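PDB 5BU9: beta-N-acetylhexosaminidase from Beutenbergia cavernae, which probably catalyses the hydrolysis of terminal non-reducing N-acetyl-D-hexosamine residues from N-acetyl-beta-D-hexosaminides, as a member of glycosyl hydrolase family 3. Local coordinates for residues T19-A24 against G44-G49; N39-G44 against L297-P302; D51-V56 against A122-N127; T78-E81 against V87-G90. One frame throughout, in Å; residues are numbered along the deposited sequence. Where two conformers were deposited one is given.

Contact 1 of 4, residues T19-A24 against G44-G49; sequences TDAATA and GRSNAG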
loop_
_atom_site.group_PDB
_atom_site.type_symbol
_atom_site.label_atom_id
_atom_site.label_comp_id
_atom_site.label_asym_id
_atom_site.label_seq_id
_atom_site.Cartn_x
_atom_site.Cartn_y
_atom_site.Cartn_z
ATOM N N THR A 19 -12.572 -4.866 0.377
ATOM C CA THR A 19 -14.031 -4.927 0.290
ATOM C C THR A 19 -14.411 -3.749 -0.592
ATOM O O THR A 19 -13.671 -2.767 -0.696
ATOM C CB THR A 19 -14.743 -4.818 1.670
ATOM O OG1 THR A 19 -16.149 -4.869 1.476
ATOM C CG2 THR A 19 -14.440 -3.513 2.357
ATOM N N ASP A 20 -15.554 -3.844 -1.247
ATOM C CA ASP A 20 -16.030 -2.737 -2.037
ATOM C C ASP A 20 -16.304 -1.571 -1.084
ATOM O O ASP A 20 -16.780 -1.794 0.026
ATOM C CB ASP A 20 -17.298 -3.123 -2.804
ATOM C CG ASP A 20 -17.808 -1.972 -3.653
ATOM O OD1 ASP A 20 -17.130 -1.666 -4.675
ATOM O OD2 ASP A 20 -18.844 -1.357 -3.282
ATOM N N ALA A 21 -16.007 -0.346 -1.509
ATOM C CA ALA A 21 -16.119 0.805 -0.632
ATOM C C ALA A 21 -17.554 1.059 -0.161
ATOM O O ALA A 21 -17.746 1.718 0.846
ATOM C CB ALA A 21 -15.571 2.035 -1.305
ATOM N N ALA A 22 -18.558 0.510 -0.840
ATOM C CA ALA A 22 -19.913 0.837 -0.479
ATOM C C ALA A 22 -20.558 -0.253 0.348
ATOM O O ALA A 22 -21.698 -0.118 0.780
ATOM C CB ALA A 22 -20.726 1.121 -1.726
ATOM N N THR A 23 -19.845 -1.347 0.575
ATOM C CA THR A 23 -20.439 -2.467 1.313
ATOM C C THR A 23 -19.413 -3.231 2.091
ATOM O O THR A 23 -18.370 -3.568 1.551
ATOM C CB THR A 23 -21.126 -3.508 0.389
ATOM O OG1 THR A 23 -22.043 -2.848 -0.484
ATOM C CG2 THR A 23 -21.885 -4.547 1.237
ATOM N N ALA A 24 -19.718 -3.524 3.347
ATOM C CA ALA A 24 -18.932 -4.491 4.102
ATOM C C ALA A 24 -19.247 -5.896 3.570
ATOM O O ALA A 24 -20.169 -6.548 4.031
ATOM C CB ALA A 24 -19.229 -4.405 5.577
ATOM N N GLY A 44 -12.598 0.265 -5.251
ATOM C CA GLY A 44 -13.535 0.764 -6.250
ATOM C C GLY A 44 -13.668 2.273 -6.344
ATOM O O GLY A 44 -12.681 2.989 -6.213
ATOM N N ARG A 45 -14.879 2.756 -6.606
ATOM C CA ARG A 45 -15.189 4.191 -6.605
ATOM C C ARG A 45 -16.550 4.270 -5.931
ATOM O O ARG A 45 -17.534 3.687 -6.387
ATOM C CB ARG A 45 -15.199 4.843 -8.025
ATOM C CG ARG A 45 -13.846 4.744 -8.849
ATOM C CD ARG A 45 -12.625 5.472 -8.203
ATOM N NE ARG A 45 -11.401 5.420 -9.024
ATOM C CZ ARG A 45 -10.370 4.568 -8.865
ATOM N NH1 ARG A 45 -9.330 4.610 -9.703
ATOM N NH2 ARG A 45 -10.352 3.661 -7.887
ATOM N N SER A 46 -16.568 4.921 -4.783
ATOM C CA SER A 46 -17.789 5.121 -4.040
ATOM C C SER A 46 -18.166 6.582 -4.027
ATOM O O SER A 46 -17.319 7.461 -3.850
ATOM C CB SER A 46 -17.643 4.625 -2.614
ATOM O OG SER A 46 -18.828 4.915 -1.913
ATOM N N ASN A 47 -19.451 6.832 -4.209
ATOM C CA ASN A 47 -20.004 8.178 -4.176
ATOM C C ASN A 47 -20.937 8.310 -2.983
ATOM O O ASN A 47 -21.719 9.257 -2.903
ATOM C CB ASN A 47 -20.772 8.464 -5.467
ATOM C CG ASN A 47 -20.790 9.926 -5.832
ATOM O OD1 ASN A 47 -19.746 10.586 -5.827
ATOM N ND2 ASN A 47 -21.983 10.443 -6.183
ATOM N N ALA A 48 -20.885 7.351 -2.065
ATOM C CA ALA A 48 -21.913 7.299 -1.030
ATOM C C ALA A 48 -21.728 8.434 -0.012
ATOM O O ALA A 48 -22.697 8.920 0.550
ATOM C CB ALA A 48 -21.914 5.952 -0.346
ATOM N N GLY A 49 -20.496 8.882 0.172
ATOM C CA GLY A 49 -20.218 9.961 1.103
ATOM C C GLY A 49 -19.661 9.511 2.445
ATOM O O GLY A 49 -19.553 8.310 2.721
HETATM O O HOH W 1 -18.687 4.204 0.513
#
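Ser46 and Ala21 meet through their beta carbons, and the serine illustrates how one short side chain can serve two loops at once. Its CB lies 3.6 Å from CB of Ala21, the one carbon-to-carbon touch between the segments. From there the hydroxyl is swung opposite the backbone N (chi1 176°), which sets OG beside its own carbonyl carbon, within reach of Ala48 N. At the tip OG passes 4.2 Å from CB of Ala22. It also accepts a nearly straight bond from the backbone two residues on, Ala48 N to Ser46 OG at 3.2 Å (168° at the hydrogen), which makes an ST turn. A water then bridges the gap: it lies 2.5 Å from Ser46 OG and donates to Ala21 O at 2.7 Å. No direct hydrogen bond joins the segments, and this water supplies the polar link.

The partner turn carries its own bonds. A type I turn runs from Asp20 to Thr23, and within it Ala22 N donates to Asp20 OD2 (3.1 Å) from above the carboxylate plane, forming an Asx turn. Thr19 OG1 closes the far end on Thr23 O at 2.6 Å and also bonds Glu25 N.

Residues 19-24 finish strand 15-20 and turn out of it, and 44-49 follow its parallel neighbour 39-43. Backbone bonds from Thr19 and Ala21 to Ala43 hold these strands together, while Ser46 pairs with Val87 and Arg89 on its other flank. Gly49 then caps helix 50-61, whose Leu60 lies against Thr19.

Contact 2 of 4, residues N39-G44 against L297-P302; sequences NVFLAG and LVSADP
The Phe41 ring is the one aromatic group here, and Ser299 comes to it obliquely, neither squarely over a face nor squarely at an edge. The serine touches with its methylene: Ser299 CB is 3.5 Å from Phe41 CD2 and 3.8 Å from Phe41 CE2, on one long side of the ring. Leu297 also approaches aslant, nearer the stem of the phenylalanine, with its CD1 methyl 4.2 Å from Phe41 CB. On the other long side, CE1 of Phe41 packs beside Thr78 and Asp79 of strand 75-82. Further contacts to the Phe41 side chain come from Met16, Ala77 and Leu130.

Torsions explain the approach. CG of Phe41 is turned opposite its backbone N (chi1 169°), extending the ring from strand 39-43 toward the start of the loop after strand 296-298. Leu297 likewise has CG opposite N (chi1 180°), and this brings its branch end to the phenylalanine stem.

The two strands do not pair with each other; each pairs with strand 15-20, and the contact spans that strand from inside the barrel, whereas Val40 and Leu42 face helix 50-61. A glycerol, probably from the crystallisation liquor, rests near Leu297.

Chemically the contact is carbon against carbon, without a hydrogen bond across it. Ser299 presents CB to the ring while OG is bonded outside the two segments, so contact with the aromatic group costs its hydroxyl no partner.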
loop_
_atom_site.group_PDB
_atom_site.type_symbol
_atom_site.label_atom_id
_atom_site.label_comp_id
_atom_site.label_asym_id
_atom_site.label_seq_id
_atom_site.Cartn_x
_atom_site.Cartn_y
_atom_site.Cartn_z
ATOM N N ASN A 39 -6.327 -6.329 8.617
ATOM C CA ASN A 39 -6.373 -5.045 7.950
ATOM C C ASN A 39 -7.325 -5.120 6.772
ATOM O O ASN A 39 -7.466 -6.175 6.172
ATOM C CB ASN A 39 -4.988 -4.622 7.466
ATOM C CG ASN A 39 -3.918 -4.798 8.525
ATOM O OD1 ASN A 39 -3.850 -4.039 9.482
ATOM N ND2 ASN A 39 -3.073 -5.816 8.352
ATOM N N VAL A 40 -7.964 -3.993 6.439
ATOM C CA VAL A 40 -8.877 -3.942 5.317
ATOM C C VAL A 40 -8.598 -2.757 4.404
ATOM O O VAL A 40 -7.921 -1.796 4.765
ATOM C CB VAL A 40 -10.338 -3.926 5.789
ATOM C CG1 VAL A 40 -10.664 -5.206 6.522
ATOM C CG2 VAL A 40 -10.574 -2.753 6.691
ATOM N N PHE A 41 -9.136 -2.858 3.204
ATOM C CA PHE A 41 -8.929 -1.873 2.182
ATOM C C PHE A 41 -10.267 -1.637 1.486
ATOM O O PHE A 41 -10.904 -2.582 1.048
ATOM C CB PHE A 41 -7.874 -2.350 1.178
ATOM C CG PHE A 41 -7.786 -1.500 -0.037
ATOM C CD1 PHE A 41 -7.021 -0.343 -0.033
ATOM C CD2 PHE A 41 -8.495 -1.829 -1.188
ATOM C CE1 PHE A 41 -6.955 0.468 -1.177
ATOM C CE2 PHE A 41 -8.425 -1.038 -2.329
ATOM C CZ PHE A 41 -7.652 0.124 -2.314
ATOM N N LEU A 42 -10.695 -0.391 1.369
ATOM C CA LEU A 42 -11.946 -0.086 0.644
ATOM C C LEU A 42 -11.672 0.186 -0.833
ATOM O O LEU A 42 -10.950 1.139 -1.159
ATOM C CB LEU A 42 -12.655 1.112 1.290
ATOM C CG LEU A 42 -13.558 0.758 2.473
ATOM C CD1 LEU A 42 -12.800 0.280 3.655
ATOM C CD2 LEU A 42 -14.419 1.958 2.852
ATOM N N ALA A 43 -12.250 -0.640 -1.714
ATOM C CA ALA A 43 -11.891 -0.662 -3.138
ATOM C C ALA A 43 -12.963 -0.046 -4.010
ATOM O O ALA A 43 -14.101 0.106 -3.578
ATOM C CB ALA A 43 -11.633 -2.078 -3.606
ATOM N N GLY A 44 -12.598 0.265 -5.251
ATOM C CA GLY A 44 -13.535 0.764 -6.250
ATOM C C GLY A 44 -13.668 2.273 -6.344
ATOM O O GLY A 44 -12.681 2.989 -6.213
ATOM N N LEU A 297 -1.184 -7.117 0.147
ATOM C CA LEU A 297 -2.432 -6.474 -0.224
ATOM C C LEU A 297 -3.240 -7.417 -1.117
ATOM O O LEU A 297 -2.756 -7.841 -2.161
ATOM C CB LEU A 297 -2.151 -5.147 -0.922
ATOM C CG LEU A 297 -3.382 -4.356 -1.380
ATOM C CD1 LEU A 297 -4.258 -4.001 -0.202
ATOM C CD2 LEU A 297 -2.967 -3.116 -2.166
ATOM N N VAL A 298 -4.447 -7.783 -0.691
ATOM C CA VAL A 298 -5.337 -8.657 -1.486
ATOM C C VAL A 298 -6.662 -7.908 -1.702
ATOM O O VAL A 298 -7.651 -8.189 -1.048
ATOM C CB VAL A 298 -5.544 -10.020 -0.780
ATOM C CG1 VAL A 298 -6.230 -11.011 -1.686
ATOM C CG2 VAL A 298 -4.197 -10.586 -0.335
ATOM N N SER A 299 -6.664 -6.929 -2.611
ATOM C CA SER A 299 -7.763 -5.965 -2.720
ATOM C C SER A 299 -8.764 -6.292 -3.825
ATOM O O SER A 299 -9.944 -6.500 -3.549
ATOM C CB SER A 299 -7.198 -4.563 -2.948
ATOM O OG SER A 299 -6.200 -4.573 -3.974
ATOM N N ALA A 300 -8.288 -6.343 -5.072
ATOM C CA ALA A 300 -9.171 -6.496 -6.229
ATOM C C ALA A 300 -10.000 -7.770 -6.087
ATOM O O ALA A 300 -11.202 -7.757 -6.298
ATOM C CB ALA A 300 -8.345 -6.511 -7.578
ATOM N N ASP A 301 -9.345 -8.878 -5.737
ATOM C CA ASP A 301 -10.045 -10.150 -5.639
ATOM C C ASP A 301 -9.866 -10.737 -4.254
ATOM O O ASP A 301 -8.976 -11.555 -4.047
ATOM C CB ASP A 301 -9.531 -11.123 -6.702
ATOM C CG ASP A 301 -10.190 -12.507 -6.627
ATOM O OD1 ASP A 301 -11.182 -12.668 -5.878
ATOM O OD2 ASP A 301 -9.710 -13.431 -7.349
ATOM N N PRO A 302 -10.723 -10.337 -3.312
ATOM C CA PRO A 302 -10.554 -10.814 -1.934
ATOM C C PRO A 302 -10.897 -12.308 -1.781
ATOM O O PRO A 302 -10.613 -12.886 -0.741
ATOM C CB PRO A 302 -11.504 -9.927 -1.119
ATOM C CG PRO A 302 -12.526 -9.384 -2.141
ATOM C CD PRO A 302 -11.846 -9.390 -3.491
#

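Contact 3 of 4, residues D51-V56 against A122-N127; sequences DATAAV and AASGIN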
loop_
_atom_site.group_PDB
_atom_site.type_symbol
_atom_site.label_atom_id
_atom_site.label_comp_id
_atom_site.label_asym_id
_atom_site.label_seq_id
_atom_site.Cartn_x
_atom_site.Cartn_y
_atom_site.Cartn_z
ATOM N N ASP A 51 -20.601 9.710 5.822
ATOM C CA ASP A 51 -21.424 8.928 6.748
ATOM C C ASP A 51 -21.660 7.492 6.268
ATOM O O ASP A 51 -21.571 6.558 7.058
ATOM C CB ASP A 51 -22.791 9.612 6.991
ATOM C CG ASP A 51 -22.674 10.920 7.770
ATOM O OD1 ASP A 51 -21.862 10.996 8.726
ATOM O OD2 ASP A 51 -23.399 11.877 7.415
ATOM N N ALA A 52 -21.980 7.306 4.990
ATOM C CA ALA A 52 -22.233 5.958 4.485
ATOM C C ALA A 52 -20.970 5.106 4.556
ATOM O O ALA A 52 -21.039 3.915 4.873
ATOM C CB ALA A 52 -22.745 6.004 3.078
ATOM N N THR A 53 -19.825 5.725 4.282
ATOM C CA THR A 53 -18.539 5.034 4.372
ATOM C C THR A 53 -18.218 4.693 5.835
ATOM O O THR A 53 -17.774 3.599 6.127
ATOM C CB THR A 53 -17.413 5.872 3.768
ATOM O OG1 THR A 53 -17.723 6.150 2.399
ATOM C CG2 THR A 53 -16.046 5.134 3.859
ATOM N N ALA A 54 -18.458 5.628 6.751
ATOM C CA ALA A 54 -18.254 5.361 8.170
ATOM C C ALA A 54 -19.062 4.167 8.632
ATOM O O ALA A 54 -18.606 3.433 9.509
ATOM C CB ALA A 54 -18.624 6.596 9.021
ATOM N N ALA A 55 -20.254 3.970 8.044
ATOM C CA ALA A 55 -21.126 2.856 8.439
ATOM C C ALA A 55 -20.570 1.511 7.917
ATOM O O ALA A 55 -20.667 0.482 8.577
ATOM C CB ALA A 55 -22.511 3.082 7.959
ATOM N N VAL A 56 -19.956 1.542 6.742
ATOM C CA VAL A 56 -19.253 0.390 6.200
ATOM C C VAL A 56 -18.088 0.002 7.101
ATOM O O VAL A 56 -17.950 -1.153 7.492
ATOM C CB VAL A 56 -18.761 0.676 4.777
ATOM C CG1 VAL A 56 -17.781 -0.397 4.339
ATOM C CG2 VAL A 56 -19.975 0.812 3.805
ATOM N N ALA A 122 -10.541 10.504 7.872
ATOM C CA ALA A 122 -10.616 10.096 9.276
ATOM C C ALA A 122 -12.057 10.052 9.751
ATOM O O ALA A 122 -12.429 9.174 10.510
ATOM C CB ALA A 122 -9.817 11.054 10.163
ATOM N N ALA A 123 -12.870 11.010 9.320
ATOM C CA ALA A 123 -14.266 11.016 9.733
ATOM C C ALA A 123 -15.037 9.813 9.155
ATOM O O ALA A 123 -16.029 9.386 9.733
ATOM C CB ALA A 123 -14.933 12.312 9.327
ATOM N N SER A 124 -14.583 9.271 8.029
ATOM C CA SER A 124 -15.249 8.110 7.442
ATOM C C SER A 124 -14.612 6.811 7.940
ATOM O O SER A 124 -14.887 5.739 7.402
ATOM C CB SER A 124 -15.208 8.169 5.910
ATOM O OG SER A 124 -13.906 7.884 5.420
ATOM N N GLY A 125 -13.758 6.913 8.960
ATOM C CA GLY A 125 -13.136 5.741 9.575
ATOM C C GLY A 125 -11.857 5.199 8.940
ATOM O O GLY A 125 -11.320 4.158 9.354
ATOM N N ILE A 126 -11.361 5.895 7.927
ATOM C CA ILE A 126 -10.101 5.544 7.274
ATOM C C ILE A 126 -8.955 6.006 8.176
ATOM O O ILE A 126 -9.006 7.131 8.679
ATOM C CB ILE A 126 -9.995 6.223 5.880
ATOM C CG1 ILE A 126 -11.130 5.745 4.983
ATOM C CG2 ILE A 126 -8.576 6.060 5.270
ATOM C CD1 ILE A 126 -11.066 4.283 4.668
ATOM N N ASN A 127 -7.929 5.176 8.383
ATOM C CA ASN A 127 -6.733 5.647 9.095
ATOM C C ASN A 127 -5.455 5.393 8.311
ATOM O O ASN A 127 -4.373 5.671 8.799
ATOM C CB ASN A 127 -6.609 5.011 10.489
ATOM C CG ASN A 127 -6.630 3.492 10.452
ATOM O OD1 ASN A 127 -6.279 2.869 9.445
ATOM N ND2 ASN A 127 -7.083 2.885 11.545
#
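Thr53 and Ala54, on one helix, rest against the end of another at Ser124, a case of helix packing in which small residues permit a very close approach: the CA atoms of Ala54 and Ser124 are 4.1 Å apart.

Van der Waals contact comes first. CG2 of Thr53 lies 3.8 Å from CB of Ser124. With chi1 at -59° this methyl stands opposite the threonine N and reaches out to the serine, while OG1 sits beside the backbone N, opposite the carbonyl carbon, and is bonded to Gly49 O one turn earlier. The methyl of Ala54 adds a second patch, its CB 3.9 Å from Ala123 O and 4.0 Å from Ser124 CA.

A weaker polar interaction supplements this packing. The CA of Ala54 points its hydrogen at the carbonyl of Ser124, CA to O 3.5 Å with 141° at the hydrogen, a CA-H...O contact; no conventional hydrogen bond crosses the interface.

Backbone bonds that end helix 107-123 form the last group. Gly125, at positive phi, is the C-prime residue of a Schellman motif, with Gly125 N bonded to Ala122 O at 3.0 Å and Ile126 N to Leu121 O. The motif ends the helix and turns the chain just where Ser124 meets its neighbour.

In the fold, the contact joins helix 50-61 to the C-terminal end of helix 107-123. Val50 extends it beside Ala123 and Ser124, Leu88 packs against Thr53, Ser124 and Ile126, and the chain continues from Ile126, whose side chain packs on Val76 and Thr78 of strand 75-82, into strand 128-129.

Contact 4 of 4, residues T78-E81 against V87-G90; sequences TDQE and VLRG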
loop_
_atom_site.group_PDB
_atom_site.type_symbol
_atom_site.label_atom_id
_atom_site.label_comp_id
_atom_site.label_asym_id
_atom_site.label_seq_id
_atom_site.Cartn_x
_atom_site.Cartn_y
_atom_site.Cartn_z
ATOM N N THR A 78 -7.645 3.116 2.133
ATOM C CA THR A 78 -8.244 3.196 0.800
ATOM C C THR A 78 -7.245 3.906 -0.119
ATOM O O THR A 78 -6.174 4.327 0.321
ATOM C CB THR A 78 -9.635 3.911 0.794
ATOM O OG1 THR A 78 -10.210 3.805 -0.506
ATOM C CG2 THR A 78 -9.501 5.374 1.121
ATOM N N ASP A 79 -7.585 3.993 -1.396
ATOM C CA ASP A 79 -6.798 4.735 -2.388
ATOM C C ASP A 79 -7.315 6.148 -2.566
ATOM O O ASP A 79 -8.177 6.367 -3.446
ATOM C CB ASP A 79 -6.849 4.057 -3.770
ATOM C CG ASP A 79 -5.808 2.950 -3.942
ATOM O OD1 ASP A 79 -4.962 2.726 -3.038
ATOM O OD2 ASP A 79 -5.845 2.304 -5.012
ATOM N N GLN A 80 -6.797 7.109 -1.787
ATOM C CA GLN A 80 -7.290 8.488 -1.908
ATOM C C GLN A 80 -6.132 9.390 -2.355
ATOM O O GLN A 80 -5.644 10.196 -1.591
ATOM C CB GLN A 80 -7.914 8.975 -0.587
ATOM C CG GLN A 80 -8.840 10.222 -0.718
ATOM C CD GLN A 80 -10.279 9.891 -1.156
ATOM O OE1 GLN A 80 -10.507 8.905 -1.837
ATOM N NE2 GLN A 80 -11.249 10.711 -0.739
ATOM N N GLU A 81 -5.684 9.229 -3.596
ATOM C CA GLU A 81 -4.589 10.052 -4.138
ATOM C C GLU A 81 -5.105 11.392 -4.605
ATOM O O GLU A 81 -4.432 12.410 -4.444
ATOM C CB GLU A 81 -3.886 9.367 -5.328
ATOM C CG GLU A 81 -3.223 8.013 -5.024
ATOM C CD GLU A 81 -2.800 7.278 -6.291
ATOM O OE1 GLU A 81 -2.521 7.918 -7.328
ATOM O OE2 GLU A 81 -2.783 6.040 -6.268
ATOM N N VAL A 87 -10.991 6.875 -4.358
ATOM C CA VAL A 87 -12.013 5.867 -4.163
ATOM C C VAL A 87 -13.235 6.504 -3.490
ATOM O O VAL A 87 -14.367 6.161 -3.797
ATOM C CB VAL A 87 -11.500 4.688 -3.333
ATOM C CG1 VAL A 87 -12.694 3.815 -2.900
ATOM C CG2 VAL A 87 -10.437 3.865 -4.119
ATOM N N LEU A 88 -13.003 7.427 -2.565
ATOM C CA LEU A 88 -14.097 7.939 -1.743
ATOM C C LEU A 88 -14.490 9.339 -2.194
ATOM O O LEU A 88 -13.720 10.309 -2.082
ATOM C CB LEU A 88 -13.704 7.920 -0.260
ATOM C CG LEU A 88 -13.441 6.502 0.283
ATOM C CD1 LEU A 88 -12.966 6.536 1.733
ATOM C CD2 LEU A 88 -14.678 5.596 0.130
ATOM N N ARG A 89 -15.710 9.434 -2.687
ATOM C CA ARG A 89 -16.209 10.664 -3.267
ATOM C C ARG A 89 -17.622 10.893 -2.769
ATOM O O ARG A 89 -18.203 9.995 -2.171
ATOM C CB ARG A 89 -16.159 10.583 -4.805
ATOM C CG ARG A 89 -15.831 11.903 -5.493
ATOM C CD ARG A 89 -16.091 11.831 -6.983
ATOM N NE ARG A 89 -15.436 10.664 -7.568
ATOM C CZ ARG A 89 -14.145 10.618 -7.893
ATOM N NH1 ARG A 89 -13.620 9.506 -8.436
ATOM N NH2 ARG A 89 -13.383 11.695 -7.682
ATOM N N GLY A 90 -18.175 12.087 -2.993
ATOM C CA GLY A 90 -19.568 12.329 -2.665
ATOM C C GLY A 90 -19.751 13.239 -1.463
ATOM O O GLY A 90 -18.829 13.982 -1.119
#
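Gln80 reaches Leu88 through a bend: CG is opposite the backbone N (chi1 -162°), and a kink at chi2 (83°) then turns the amide toward the leucine backbone. The result is a two-point grip, an instructive case of a side-chain amide pairing with both the N-H and the C=O of one residue. Leu88 N donates to Gln80 OE1 at 3.0 Å, and Gln80 NE2 donates to Leu88 O at 2.8 Å. Each donor lies in the plane of the carbonyl it meets and on a lone pair, so the pair of bonds fixes the rotation of the amide. Leu88 O has a second donor in the side chain of Gln86.

A backbone bond from Val87 N to Asp79 O (3.0 Å) adds a third link, its donor tilted 27° from the carbonyl plane. Thr78 OG1, itself bonded to Leu42 O, lies 3.2 Å from Val87 CB, while its methyl CG2 meets Leu88 CD1 at 3.7 Å. Asp79 CB also touches Val87 CG2 at 3.6 Å.

Strands 75-82 and 85-86 form a beta hairpin, and these links tie the chain leaving it back to the first strand. Asp79 OD1 is hydrogen-bonded to a glycerol, probably from the crystallisation liquor, and has a long, weak ion pair with Lys184. Such a position at the C-terminal end of a barrel strand is consistent with the pocket-lining rim of a TIM-barrel glycosidase.

All four contacts lie within the glycosyl hydrolase family 3 N-terminal domain, a TIM barrel. Contacts 1 and 2 alternate along the chain and share Gly44; contact 1 closes before contacts 3 and 4 open. Contact 2, between distant residues across strand 15-20, encloses contact 3, which in turn encloses contact 4. Contacts 1 and 4, their centres about 9 Å apart, are joined through the backbone of Ser46; contacts 2 and 3 are the farthest apart, with centres about 16 Å from each other. Contact 2 lies inside the sheet, contact 3 among outer helices, while contacts 1 and 4 join strand ends to the loops that follow. Together they link barrel interior, outer helices and strand-end loops, Leu42 packing on Thr53 between layers.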